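Local coordinates for MMACHC-like protein (Caenorhabditis elegans, PDB 5UJC) that probably removes cyanide from cyanocobalamin by flavin-dependent reduction and alkyl groups from alkylcobalamins with glutathione, as a B12-trafficking protein, at residues 131-139 with 184-192; 142-150 with 171-179. All coordinates share one frame; numbering follows the deposited sequence.

Interaction 1 of 2, residues 131-139 with 184-192; sequences KILMQTCGH and FAFRSVLIF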
loop_
_atom_site.group_PDB
_atom_site.type_symbol
_atom_site.label_atom_id
_atom_site.label_comp_id
_atom_site.label_asym_id
_atom_site.label_seq_id
_atom_site.Cartn_x
_atom_site.Cartn_y
_atom_site.Cartn_z
ATOM N N LYS A 131 9.073 9.903 0.849
ATOM C CA LYS A 131 8.553 11.002 0.059
ATOM C C LYS A 131 7.092 11.270 0.277
ATOM O O LYS A 131 6.649 12.412 0.086
ATOM C CB LYS A 131 8.831 10.782 -1.421
ATOM C CG LYS A 131 10.304 10.743 -1.753
ATOM C CD LYS A 131 10.589 11.074 -3.214
ATOM C CE LYS A 131 10.650 12.577 -3.433
ATOM N NZ LYS A 131 11.542 12.946 -4.577
ATOM N N ILE A 132 6.313 10.239 0.613
ATOM C CA ILE A 132 4.900 10.427 0.899
ATOM C C ILE A 132 4.443 9.414 1.925
ATOM O O ILE A 132 4.913 8.259 1.927
ATOM C CB ILE A 132 4.049 10.391 -0.382
ATOM C CG1 ILE A 132 2.650 10.986 -0.111
ATOM C CG2 ILE A 132 3.963 8.983 -0.954
ATOM C CD1 ILE A 132 1.900 11.315 -1.368
ATOM N N LEU A 133 3.602 9.865 2.861
ATOM C CA LEU A 133 3.177 9.027 3.982
ATOM C C LEU A 133 1.862 8.365 3.640
ATOM O O LEU A 133 0.803 9.003 3.613
ATOM C CB LEU A 133 3.079 9.867 5.269
ATOM C CG LEU A 133 4.429 10.414 5.746
ATOM C CD1 LEU A 133 4.229 11.233 6.979
ATOM C CD2 LEU A 133 5.439 9.289 5.989
ATOM N N MET A 134 1.942 7.089 3.307
ATOM C CA MET A 134 0.812 6.380 2.707
ATOM C C MET A 134 -0.384 6.189 3.617
ATOM O O MET A 134 -1.532 6.249 3.167
ATOM C CB MET A 134 1.274 5.017 2.205
ATOM C CG MET A 134 2.171 5.084 1.039
ATOM S SD MET A 134 1.356 5.795 -0.386
ATOM C CE MET A 134 2.597 5.559 -1.629
ATOM N N GLN A 135 -0.134 5.976 4.905
ATOM C CA GLN A 135 -1.256 5.800 5.841
ATOM C C GLN A 135 -2.041 7.089 6.000
ATOM O O GLN A 135 -3.269 7.077 6.114
ATOM C CB GLN A 135 -0.771 5.272 7.192
ATOM C CG GLN A 135 -0.121 3.902 7.063
ATOM C CD GLN A 135 0.829 3.614 8.183
ATOM O OE1 GLN A 135 1.752 4.394 8.447
ATOM N NE2 GLN A 135 0.609 2.497 8.877
ATOM N N THR A 136 -1.343 8.216 5.939
ATOM C CA THR A 136 -2.025 9.513 5.958
ATOM C C THR A 136 -2.850 9.703 4.671
ATOM O O THR A 136 -4.014 10.095 4.738
ATOM C CB THR A 136 -1.027 10.656 6.160
ATOM O OG1 THR A 136 -0.450 10.553 7.473
ATOM C CG2 THR A 136 -1.694 12.006 6.034
ATOM N N CYS A 137 -2.265 9.364 3.509
ATOM C CA CYS A 137 -3.038 9.407 2.268
ATOM C C CYS A 137 -4.295 8.541 2.374
ATOM O O CYS A 137 -5.357 8.932 1.948
ATOM C CB CYS A 137 -2.219 8.928 1.056
ATOM S SG CYS A 137 -0.844 9.978 0.618
ATOM N N GLY A 138 -4.139 7.333 2.894
ATOM C CA GLY A 138 -5.260 6.417 2.985
ATOM C C GLY A 138 -6.385 6.941 3.835
ATOM O O GLY A 138 -7.588 6.717 3.534
ATOM N N HIS A 139 -6.027 7.642 4.901
ATOM C CA HIS A 139 -7.039 8.187 5.801
ATOM C C HIS A 139 -7.766 9.390 5.151
ATOM O O HIS A 139 -9.009 9.436 5.109
ATOM C CB HIS A 139 -6.384 8.594 7.114
ATOM C CG HIS A 139 -7.355 8.866 8.222
ATOM N ND1 HIS A 139 -7.744 7.900 9.115
ATOM C CD2 HIS A 139 -8.020 9.990 8.567
ATOM C CE1 HIS A 139 -8.594 8.418 9.981
ATOM N NE2 HIS A 139 -8.781 9.688 9.667
ATOM N N PHE A 184 -3.799 -5.966 2.972
ATOM C CA PHE A 184 -3.648 -5.064 1.843
ATOM C C PHE A 184 -2.349 -4.279 2.060
ATOM O O PHE A 184 -1.760 -4.346 3.149
ATOM C CB PHE A 184 -4.852 -4.077 1.751
ATOM C CG PHE A 184 -4.738 -2.885 2.676
ATOM C CD1 PHE A 184 -5.029 -2.991 4.036
ATOM C CD2 PHE A 184 -4.334 -1.661 2.190
ATOM C CE1 PHE A 184 -4.876 -1.893 4.882
ATOM C CE2 PHE A 184 -4.167 -0.562 3.037
ATOM C CZ PHE A 184 -4.452 -0.680 4.383
ATOM N N ALA A 185 -1.926 -3.517 1.046
ATOM C CA ALA A 185 -0.818 -2.599 1.207
ATOM C C ALA A 185 -1.016 -1.372 0.370
ATOM O O ALA A 185 -1.618 -1.430 -0.696
ATOM C CB ALA A 185 0.487 -3.280 0.826
ATOM N N PHE A 186 -0.458 -0.255 0.829
ATOM C CA PHE A 186 -0.383 0.932 -0.014
ATOM C C PHE A 186 0.769 0.751 -1.005
ATOM O O PHE A 186 1.770 0.161 -0.674
ATOM C CB PHE A 186 -0.174 2.168 0.834
ATOM C CG PHE A 186 -1.276 2.406 1.817
ATOM C CD1 PHE A 186 -2.528 2.842 1.375
ATOM C CD2 PHE A 186 -1.104 2.143 3.174
ATOM C CE1 PHE A 186 -3.549 3.077 2.294
ATOM C CE2 PHE A 186 -2.123 2.403 4.085
ATOM C CZ PHE A 186 -3.325 2.850 3.653
ATOM N N ARG A 187 0.595 1.213 -2.230
ATOM C CA ARG A 187 1.628 1.003 -3.254
ATOM C C ARG A 187 2.167 2.303 -3.837
ATOM O O ARG A 187 3.387 2.508 -3.858
ATOM C CB ARG A 187 1.131 0.056 -4.373
ATOM C CG ARG A 187 0.855 -1.360 -3.861
ATOM C CD ARG A 187 2.115 -2.040 -3.350
ATOM N NE ARG A 187 1.868 -3.382 -2.834
ATOM C CZ ARG A 187 2.761 -4.078 -2.155
ATOM N NH1 ARG A 187 4.022 -3.636 -2.050
ATOM N NH2 ARG A 187 2.417 -5.235 -1.596
ATOM N N SER A 188 1.301 3.139 -4.392
ATOM C CA SER A 188 1.773 4.319 -5.111
ATOM C C SER A 188 0.772 5.449 -5.014
ATOM O O SER A 188 -0.420 5.231 -4.812
ATOM C CB SER A 188 2.038 4.013 -6.616
ATOM O OG SER A 188 2.960 2.958 -6.790
ATOM N N VAL A 189 1.269 6.667 -5.168
ATOM C CA VAL A 189 0.430 7.815 -5.368
ATOM C C VAL A 189 0.826 8.489 -6.673
ATOM O O VAL A 189 2.009 8.705 -6.938
ATOM C CB VAL A 189 0.552 8.822 -4.204
ATOM C CG1 VAL A 189 -0.075 10.157 -4.577
ATOM C CG2 VAL A 189 -0.086 8.266 -2.925
ATOM N N LEU A 190 -0.176 8.763 -7.491
ATOM C CA LEU A 190 -0.031 9.536 -8.720
ATOM C C LEU A 190 -0.504 10.949 -8.468
ATOM O O LEU A 190 -1.582 11.148 -7.905
ATOM C CB LEU A 190 -0.868 8.924 -9.830
ATOM C CG LEU A 190 -0.692 7.446 -10.120
ATOM C CD1 LEU A 190 -1.659 7.007 -11.197
ATOM C CD2 LEU A 190 0.703 7.096 -10.503
ATOM N N ILE A 191 0.320 11.922 -8.822
ATOM C CA ILE A 191 -0.040 13.326 -8.642
ATOM C C ILE A 191 -0.110 13.970 -10.023
ATOM O O ILE A 191 0.779 13.787 -10.828
ATOM C CB ILE A 191 0.999 14.054 -7.769
ATOM C CG1 ILE A 191 1.154 13.327 -6.416
ATOM C CG2 ILE A 191 0.592 15.526 -7.553
ATOM C CD1 ILE A 191 2.231 13.902 -5.502
ATOM N N PHE A 192 -1.183 14.729 -10.267
ATOM C CA PHE A 192 -1.452 15.352 -11.576
ATOM C C PHE A 192 -1.409 16.874 -11.446
ATOM O O PHE A 192 -2.426 17.509 -11.152
ATOM C CB PHE A 192 -2.798 14.894 -12.078
ATOM C CG PHE A 192 -2.891 13.397 -12.243
ATOM C CD1 PHE A 192 -2.510 12.797 -13.425
ATOM C CD2 PHE A 192 -3.311 12.591 -11.196
ATOM C CE1 PHE A 192 -2.543 11.419 -13.552
ATOM C CE2 PHE A 192 -3.345 11.205 -11.338
ATOM C CZ PHE A 192 -2.956 10.635 -12.508
#

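Interaction 2 of 2, residues 142-150 with 171-179; sequences GAAFYYQPC and FIGLSLHPI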
loop_
_atom_site.group_PDB
_atom_site.type_symbol
_atom_site.label_atom_id
_atom_site.label_comp_id
_atom_site.label_asym_id
_atom_site.label_seq_id
_atom_site.Cartn_x
_atom_site.Cartn_y
_atom_site.Cartn_z
ATOM N N GLY A 142 -10.104 8.383 2.495
ATOM C CA GLY A 142 -11.209 7.527 2.957
ATOM C C GLY A 142 -11.009 6.048 2.695
ATOM O O GLY A 142 -11.941 5.267 2.854
ATOM N N ALA A 143 -9.821 5.662 2.245
ATOM C CA ALA A 143 -9.552 4.261 1.876
ATOM C C ALA A 143 -9.420 3.327 3.053
ATOM O O ALA A 143 -9.855 2.177 2.990
ATOM C CB ALA A 143 -8.307 4.166 1.009
ATOM N N ALA A 144 -8.815 3.817 4.136
ATOM C CA ALA A 144 -8.531 2.987 5.302
ATOM C C ALA A 144 -8.328 3.908 6.474
ATOM O O ALA A 144 -7.689 4.941 6.341
ATOM C CB ALA A 144 -7.288 2.143 5.050
ATOM N N PHE A 145 -8.866 3.519 7.631
ATOM C CA PHE A 145 -8.758 4.317 8.856
ATOM C C PHE A 145 -7.373 4.089 9.459
ATOM O O PHE A 145 -6.940 2.949 9.658
ATOM C CB PHE A 145 -9.838 3.915 9.832
ATOM C CG PHE A 145 -10.078 4.927 10.908
ATOM C CD1 PHE A 145 -9.182 5.076 11.959
ATOM C CD2 PHE A 145 -11.187 5.735 10.870
ATOM C CE1 PHE A 145 -9.401 6.028 12.936
ATOM C CE2 PHE A 145 -11.402 6.699 11.830
ATOM C CZ PHE A 145 -10.503 6.838 12.872
ATOM N N TYR A 146 -6.676 5.175 9.716
ATOM C CA TYR A 146 -5.320 5.130 10.229
ATOM C C TYR A 146 -5.344 5.285 11.765
ATOM O O TYR A 146 -5.658 6.376 12.286
ATOM C CB TYR A 146 -4.484 6.246 9.579
ATOM C CG TYR A 146 -3.029 6.341 10.005
ATOM C CD1 TYR A 146 -2.308 5.216 10.432
ATOM C CD2 TYR A 146 -2.350 7.537 9.875
ATOM C CE1 TYR A 146 -0.964 5.307 10.748
ATOM C CE2 TYR A 146 -1.009 7.645 10.212
ATOM C CZ TYR A 146 -0.318 6.519 10.657
ATOM O OH TYR A 146 1.036 6.589 10.988
ATOM N N TYR A 147 -4.956 4.212 12.458
ATOM C CA TYR A 147 -4.896 4.175 13.903
ATOM C C TYR A 147 -3.494 4.558 14.364
ATOM O O TYR A 147 -2.516 3.798 14.157
ATOM C CB TYR A 147 -5.301 2.780 14.417
ATOM C CG TYR A 147 -6.734 2.496 14.154
ATOM C CD1 TYR A 147 -7.718 2.996 14.979
ATOM C CD2 TYR A 147 -7.129 1.771 13.038
ATOM C CE1 TYR A 147 -9.041 2.847 14.675
ATOM C CE2 TYR A 147 -8.471 1.582 12.737
ATOM C CZ TYR A 147 -9.423 2.155 13.538
ATOM O OH TYR A 147 -10.763 2.012 13.235
ATOM N N GLN A 148 -3.388 5.745 14.979
ATOM C CA GLN A 148 -2.100 6.308 15.319
ATOM C C GLN A 148 -1.880 6.213 16.830
ATOM O O GLN A 148 -2.758 6.586 17.590
ATOM C CB GLN A 148 -2.066 7.773 14.902
ATOM C CG GLN A 148 -2.307 7.978 13.416
ATOM C CD GLN A 148 -1.910 9.360 12.952
ATOM O OE1 GLN A 148 -0.760 9.775 13.105
ATOM N NE2 GLN A 148 -2.846 10.074 12.382
ATOM N N PRO A 149 -0.674 5.766 17.274
ATOM C CA PRO A 149 -0.464 5.626 18.709
ATOM C C PRO A 149 -0.714 6.918 19.494
ATOM O O PRO A 149 -1.244 6.867 20.621
ATOM C CB PRO A 149 1.002 5.209 18.810
ATOM C CG PRO A 149 1.267 4.478 17.534
ATOM C CD PRO A 149 0.429 5.155 16.497
ATOM N N CYS A 150 -0.373 8.063 18.896
ATOM C CA CYS A 150 -0.552 9.380 19.570
ATOM C C CYS A 150 -2.024 9.725 19.822
ATOM O O CYS A 150 -2.316 10.624 20.615
ATOM C CB CYS A 150 0.107 10.518 18.744
ATOM S SG CYS A 150 -0.615 10.811 17.080
ATOM N N PHE A 171 7.546 2.547 17.274
ATOM C CA PHE A 171 6.200 1.964 17.433
ATOM C C PHE A 171 5.241 2.766 16.572
ATOM O O PHE A 171 4.890 3.896 16.900
ATOM C CB PHE A 171 5.802 1.970 18.927
ATOM C CG PHE A 171 4.525 1.195 19.235
ATOM C CD1 PHE A 171 3.290 1.786 19.082
ATOM C CD2 PHE A 171 4.585 -0.109 19.672
ATOM C CE1 PHE A 171 2.135 1.118 19.431
ATOM C CE2 PHE A 171 3.434 -0.795 20.025
ATOM C CZ PHE A 171 2.203 -0.178 19.911
ATOM N N ILE A 172 4.889 2.197 15.418
ATOM C CA ILE A 172 4.148 2.921 14.386
ATOM C C ILE A 172 2.678 2.551 14.323
ATOM O O ILE A 172 2.244 1.519 14.849
ATOM C CB ILE A 172 4.790 2.791 12.977
ATOM C CG1 ILE A 172 4.880 1.314 12.531
ATOM C CG2 ILE A 172 6.180 3.438 12.971
ATOM C CD1 ILE A 172 5.115 1.143 11.044
ATOM N N GLY A 173 1.906 3.415 13.689
ATOM C CA GLY A 173 0.477 3.169 13.528
ATOM C C GLY A 173 0.153 2.157 12.450
ATOM O O GLY A 173 1.043 1.688 11.707
ATOM N N LEU A 174 -1.143 1.901 12.320
ATOM C CA LEU A 174 -1.682 0.841 11.481
ATOM C C LEU A 174 -2.965 1.308 10.854
ATOM O O LEU A 174 -3.858 1.818 11.545
ATOM C CB LEU A 174 -1.970 -0.411 12.308
ATOM C CG LEU A 174 -2.641 -1.586 11.580
ATOM C CD1 LEU A 174 -1.699 -2.187 10.536
ATOM C CD2 LEU A 174 -3.062 -2.642 12.590
ATOM N N SER A 175 -3.083 1.102 9.538
ATOM C CA SER A 175 -4.342 1.364 8.821
ATOM C C SER A 175 -5.108 0.082 8.626
ATOM O O SER A 175 -4.522 -0.974 8.340
ATOM C CB SER A 175 -4.069 1.984 7.452
ATOM O OG SER A 175 -3.412 3.217 7.587
ATOM N N LEU A 176 -6.441 0.175 8.724
ATOM C CA LEU A 176 -7.308 -0.964 8.479
ATOM C C LEU A 176 -8.365 -0.628 7.451
ATOM O O LEU A 176 -9.074 0.380 7.548
ATOM C CB LEU A 176 -7.960 -1.462 9.793
ATOM C CG LEU A 176 -6.985 -2.061 10.826
ATOM C CD1 LEU A 176 -7.671 -2.276 12.158
ATOM C CD2 LEU A 176 -6.354 -3.358 10.323
ATOM N N HIS A 177 -8.430 -1.485 6.446
ATOM C CA HIS A 177 -9.299 -1.337 5.295
ATOM C C HIS A 177 -10.677 -1.952 5.605
ATOM O O HIS A 177 -10.761 -2.967 6.285
ATOM C CB HIS A 177 -8.619 -2.059 4.132
ATOM C CG HIS A 177 -9.257 -1.842 2.795
ATOM N ND1 HIS A 177 -10.440 -2.433 2.421
ATOM C CD2 HIS A 177 -8.840 -1.126 1.728
ATOM C CE1 HIS A 177 -10.743 -2.063 1.186
ATOM N NE2 HIS A 177 -9.781 -1.274 0.744
ATOM N N PRO A 178 -11.751 -1.346 5.090
ATOM C CA PRO A 178 -13.099 -1.827 5.440
ATOM C C PRO A 178 -13.465 -3.224 4.899
ATOM O O PRO A 178 -14.415 -3.864 5.399
ATOM C CB PRO A 178 -14.016 -0.751 4.847
ATOM C CG PRO A 178 -13.225 -0.093 3.797
ATOM C CD PRO A 178 -11.809 -0.124 4.274
ATOM N N ILE A 179 -12.786 -3.653 3.840
ATOM C CA ILE A 179 -12.970 -5.006 3.291
ATOM C C ILE A 179 -11.859 -5.938 3.784
ATOM O O ILE A 179 -12.126 -7.068 4.190
ATOM C CB ILE A 179 -12.967 -5.014 1.731
ATOM C CG1 ILE A 179 -13.995 -4.039 1.154
ATOM C CG2 ILE A 179 -13.209 -6.413 1.225
ATOM C CD1 ILE A 179 -14.002 -3.980 -0.366
HETATM O O HOH W 1 -4.897 4.842 6.048
HETATM O O HOH W 2 3.120 5.860 12.999
#

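Interaction 1 of 2, residues 131-139 with 184-192
The carbonyl oxygen of Met-134 faces two ways: it accepts the N-H of Gly-138, with N and O 2.8 Å apart, and it sits over the centre of the Phe-186 ring, 3.7 Å above the plane. The first turn of helix 134-139 therefore rests on that ring, whose opposite face is covered near the rim by Phe-184 CE2. Gly-138, bare of side chain, lets its CA come to 3.8 Å from Phe-186 CE1. Met-134 CB meets Phe-186 CB at 3.5 Å; the chain then bends about the CB-CG bond (chi2 -63°) and carries the thioether slantwise over the strand, bringing SD to 3.8 Å from Val-189 CG2 and CE to 3.8 Å from Ser-188 CA. Val-189 is also met by Cys-137 SG and by Ile-132, whose CD1 comes to 3.9 Å from Val-189 CG1, the two side chains crossing nearly at right angles. Arg-187 and Ser-188 form a classic beta bulge opposite Ile-58. Helix and strand axes cross at 93°. The result is a helix start laid across one face of the four-stranded antiparallel sheet, forming a wall of the methylcobalamin pocket: Met-134 N, Ile-132 O and Phe-186 O all hydrogen-bond the ligand.

Interaction 2 of 2, residues 142-150 with 171-179
Tyr-147 and Leu-174 bond each other twice, with Tyr-147 N 2.8 Å from Leu-174 O and the return bond from Leu-174 N to Tyr-147 O just as straight (161° at the hydrogen). Two residues along, Phe-145 and Leu-176 repeat the pattern, Leu-176 N reaching Phe-145 O at 3.0 Å, while the bond from Phe-145 N to Leu-176 O is more bent (143°). This is a two-stranded antiparallel sheet, with Tyr-146 and Ser-175 as the non-hydrogen-bonded pair in between. Ser-175 CA also approaches Phe-145 O at 3.2 Å in a CA-H...O contact. Two waters add to the seam: one donates to Ala-144 O and accepts from Ser-175 OG, the other donates to Tyr-146 OH and accepts from Gly-173 N.

The side of Tyr-146 and Ser-175 looks toward helix 134-140 and the bound methylcobalamin, which hydrogen-bonds Tyr-146 OH, Ser-175 N and Gln-148 OE1. With CG anti to the backbone N (chi1 -180°), the Tyr-146 ring reaches across to the neighbouring strand edge-on, its CE1 3.8 Å from Gly-173 C in the Gly-173–Leu-174 peptide. Gln-148 CG covers the centre of one face of this ring.

The other side carries Phe-145, Tyr-147, Leu-174 and Leu-176. Tyr-147 CE2 meets Leu-176 CD1 at 4.0 Å, the side chains crossing at about a right angle; Tyr-147 OH goes on to the backbone N-H groups of Ile-208 and Leu-209, while helix 212-225 packs on Tyr-147 and Leu-174. Where the strands part, Pro-178 CD lies 3.3 Å from Ala-143 O. Past the other end of the pairing, Pro-149 CG points at the edge of the Phe-171 ring, in its plane and 3.7 Å from CD1.

From the N terminus, residues 131-139 come first and lead through helix 134-140 straight into 142-150. A connection of 20 residues without alpha-helix or strand then returns the chain as 171-179, closing interaction 2; strand 185-196 follows and closes interaction 1. The smaller loop is thus nested inside the larger one. The two contacts, with centres about 12 Å apart, share the helix as their go-between: Gln-135 NE2 lies 3.0 Å from Gly-173 O and His-139 ND1 lies 3.0 Å from Tyr-146 N, both probable hydrogen bonds. Together they tie the four-stranded sheet, through the helix, to the small two-stranded sheet, and both contribute residues to the methylcobalamin pocket.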